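Local coordinates for threonine phosphate decarboxylase-like enzyme (Sulfurospirillum multivorans, PDB 6OUX), which uses pyridoxal phosphate to decarboxylate L-serine O-phosphate to ethanolamine O-phosphate, a precursor in norcobamide biosynthesis, at residues A[58-62]-A[285-291]. Residue numbers count along the deposited sequence, not the author numbering.
Sequences LVLDY and LFVREDF
Tyr62 lays one face of its ring over the edge of Phe291, a T-shaped (edge-to-face) pair with centroids 5.3 Å apart, planes at 68° and Tyr62 CE1 3.6 Å from Phe291 CD1. The pair joins helix 53-68 to the bend between helices 277-286 and 289-314 in this class I and II aminotransferase-type fold, away from the substrate-binding residues. Residues 58-62 are regular helix, so Leu58, Val59 and Tyr62, at i, i+1 and i+4, share one apolar face. Opposite them, the chain leaves helix 277-286 through Val287 (phi/psi -110/2) and extended Arg288 (-72/135), which takes the N-cap position of helix 289-314. The nearest CA atoms, of Val59 and Leu285, are 8.5 Å apart, a spacing that branched aliphatic side chains bridge. Val59, chi1 t, sets CG2 3.9 Å from both Phe286 CE1 and Phe291 CZ, at the edges of the two rings, and Leu285 (t, p) brings CD1 to 3.7 Å from Tyr62 CD2. Leu58 (t, p) packs CD2 3.9 Å from Phe291 CE1. Tyrosine suits its place because the ring packs against Phe291 and Leu285 while the hydroxyl meets an ordered water. Nearby, Arg288 makes a salt bridge to Asp290 (NH2 to OD2 3.4 Å) and another to Glu66, one helical turn beyond Tyr62. No direct hydrogen bond crosses the interface; that water links the two sides, 2.6 Å from Tyr62 OH and donating to Asp290 OD2 at 2.5 Å.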
loop_
_atom_site.group_PDB
_atom_site.type_symbol
_atom_site.label_atom_id
_atom_site.label_comp_id
_atom_site.label_asym_id
_atom_site.label_seq_id
_atom_site.Cartn_x
_atom_site.Cartn_y
_atom_site.Cartn_z
ATOM N N LEU A 58 6.944 -21.631 5.149
ATOM C CA LEU A 58 8.011 -21.171 6.042
ATOM C C LEU A 58 7.693 -19.860 6.733
ATOM O O LEU A 58 7.789 -19.759 7.946
ATOM C CB LEU A 58 9.340 -21.045 5.322
ATOM C CG LEU A 58 10.593 -20.670 6.148
ATOM C CD1 LEU A 58 10.917 -21.841 7.037
ATOM C CD2 LEU A 58 11.762 -20.362 5.204
ATOM N N VAL A 59 7.316 -18.850 5.941
ATOM C CA VAL A 59 6.935 -17.551 6.489
ATOM C C VAL A 59 5.744 -17.645 7.421
ATOM O O VAL A 59 5.773 -17.036 8.475
ATOM C CB VAL A 59 6.690 -16.519 5.375
ATOM C CG1 VAL A 59 6.321 -15.152 5.972
ATOM C CG2 VAL A 59 7.966 -16.311 4.579
ATOM N N LEU A 60 4.685 -18.380 7.058
ATOM C CA LEU A 60 3.512 -18.547 7.955
ATOM C C LEU A 60 3.904 -19.189 9.290
ATOM O O LEU A 60 3.360 -18.851 10.361
ATOM C CB LEU A 60 2.413 -19.358 7.306
ATOM C CG LEU A 60 1.688 -18.615 6.158
ATOM C CD1 LEU A 60 0.891 -19.615 5.352
ATOM C CD2 LEU A 60 0.820 -17.490 6.767
ATOM N N ASP A 61 4.885 -20.079 9.241
ATOM C CA ASP A 61 5.337 -20.786 10.421
ATOM C C ASP A 61 6.057 -19.830 11.337
ATOM O O ASP A 61 5.833 -19.903 12.519
ATOM C CB ASP A 61 6.239 -21.965 10.041
ATOM C CG ASP A 61 6.680 -22.747 11.220
ATOM O OD1 ASP A 61 5.824 -23.366 11.890
ATOM O OD2 ASP A 61 7.855 -22.693 11.481
ATOM N N TYR A 62 6.902 -18.927 10.813
ATOM C CA TYR A 62 7.487 -17.886 11.606
ATOM C C TYR A 62 6.443 -16.929 12.209
ATOM O O TYR A 62 6.551 -16.518 13.387
ATOM C CB TYR A 62 8.536 -17.083 10.831
ATOM C CG TYR A 62 9.911 -17.677 10.774
ATOM C CD1 TYR A 62 10.307 -18.555 9.770
ATOM C CD2 TYR A 62 10.842 -17.319 11.694
ATOM C CE1 TYR A 62 11.579 -19.055 9.714
ATOM C CE2 TYR A 62 12.117 -17.808 11.648
ATOM C CZ TYR A 62 12.468 -18.678 10.671
ATOM O OH TYR A 62 13.728 -19.101 10.687
ATOM N N LEU A 285 12.076 -9.896 8.757
ATOM C CA LEU A 285 12.320 -11.308 8.708
ATOM C C LEU A 285 13.228 -11.675 7.543
ATOM O O LEU A 285 14.242 -12.354 7.702
ATOM C CB LEU A 285 10.977 -12.036 8.600
ATOM C CG LEU A 285 11.072 -13.546 8.669
ATOM C CD1 LEU A 285 11.487 -14.000 10.076
ATOM C CD2 LEU A 285 9.718 -14.060 8.272
ATOM N N PHE A 286 12.868 -11.179 6.367
ATOM C CA PHE A 286 13.462 -11.592 5.083
ATOM C C PHE A 286 14.933 -11.306 4.994
ATOM O O PHE A 286 15.594 -11.904 4.154
ATOM C CB PHE A 286 12.762 -10.896 3.905
ATOM C CG PHE A 286 11.337 -11.302 3.690
ATOM C CD1 PHE A 286 10.770 -12.413 4.304
ATOM C CD2 PHE A 286 10.523 -10.522 2.854
ATOM C CE1 PHE A 286 9.427 -12.731 4.077
ATOM C CE2 PHE A 286 9.197 -10.831 2.639
ATOM C CZ PHE A 286 8.659 -11.947 3.222
ATOM N N VAL A 287 15.463 -10.474 5.894
ATOM C CA VAL A 287 16.914 -10.196 5.929
ATOM C C VAL A 287 17.672 -10.767 7.117
ATOM O O VAL A 287 18.906 -10.619 7.224
ATOM C CB VAL A 287 17.179 -8.679 5.676
ATOM C CG1 VAL A 287 16.471 -8.245 4.392
ATOM C CG2 VAL A 287 16.728 -7.800 6.830
ATOM N N ARG A 288 16.993 -11.498 7.994
ATOM C CA ARG A 288 17.700 -12.189 9.069
ATOM C C ARG A 288 18.468 -13.363 8.494
ATOM O O ARG A 288 17.950 -14.113 7.687
ATOM C CB ARG A 288 16.755 -12.681 10.142
ATOM C CG ARG A 288 16.764 -11.833 11.401
ATOM C CD ARG A 288 15.409 -11.824 12.009
ATOM N NE ARG A 288 15.027 -13.137 12.441
ATOM C CZ ARG A 288 13.829 -13.451 12.919
ATOM N NH1 ARG A 288 12.855 -12.561 12.960
ATOM N NH2 ARG A 288 13.600 -14.680 13.332
ATOM N N GLU A 289 19.718 -13.504 8.921
ATOM C CA GLU A 289 20.570 -14.663 8.648
ATOM C C GLU A 289 19.915 -16.033 8.855
ATOM O O GLU A 289 20.053 -16.931 8.012
ATOM C CB GLU A 289 21.839 -14.567 9.538
ATOM C CG GLU A 289 22.779 -15.769 9.481
ATOM C CD GLU A 289 22.459 -16.853 10.509
ATOM O OE1 GLU A 289 22.347 -16.519 11.719
ATOM O OE2 GLU A 289 22.338 -18.042 10.108
ATOM N N ASP A 290 19.318 -16.230 10.020
ATOM C CA ASP A 290 18.717 -17.519 10.374
ATOM C C ASP A 290 17.467 -17.875 9.514
ATOM O O ASP A 290 17.258 -19.023 9.096
ATOM C CB ASP A 290 18.357 -17.547 11.865
ATOM C CG ASP A 290 17.491 -16.326 12.322
ATOM O OD1 ASP A 290 17.845 -15.151 12.067
ATOM O OD2 ASP A 290 16.458 -16.542 12.978
ATOM N N PHE A 291 16.621 -16.881 9.259
ATOM C CA PHE A 291 15.541 -17.060 8.319
ATOM C C PHE A 291 16.090 -17.383 6.920
ATOM O O PHE A 291 15.543 -18.234 6.241
ATOM C CB PHE A 291 14.651 -15.815 8.248
ATOM C CG PHE A 291 13.616 -15.879 7.137
ATOM C CD1 PHE A 291 12.455 -16.562 7.310
ATOM C CD2 PHE A 291 13.877 -15.332 5.868
ATOM C CE1 PHE A 291 11.518 -16.650 6.275
ATOM C CE2 PHE A 291 12.984 -15.440 4.811
ATOM C CZ PHE A 291 11.796 -16.119 5.016
HETATM O O HOH W 1 15.301 -18.756 12.668
#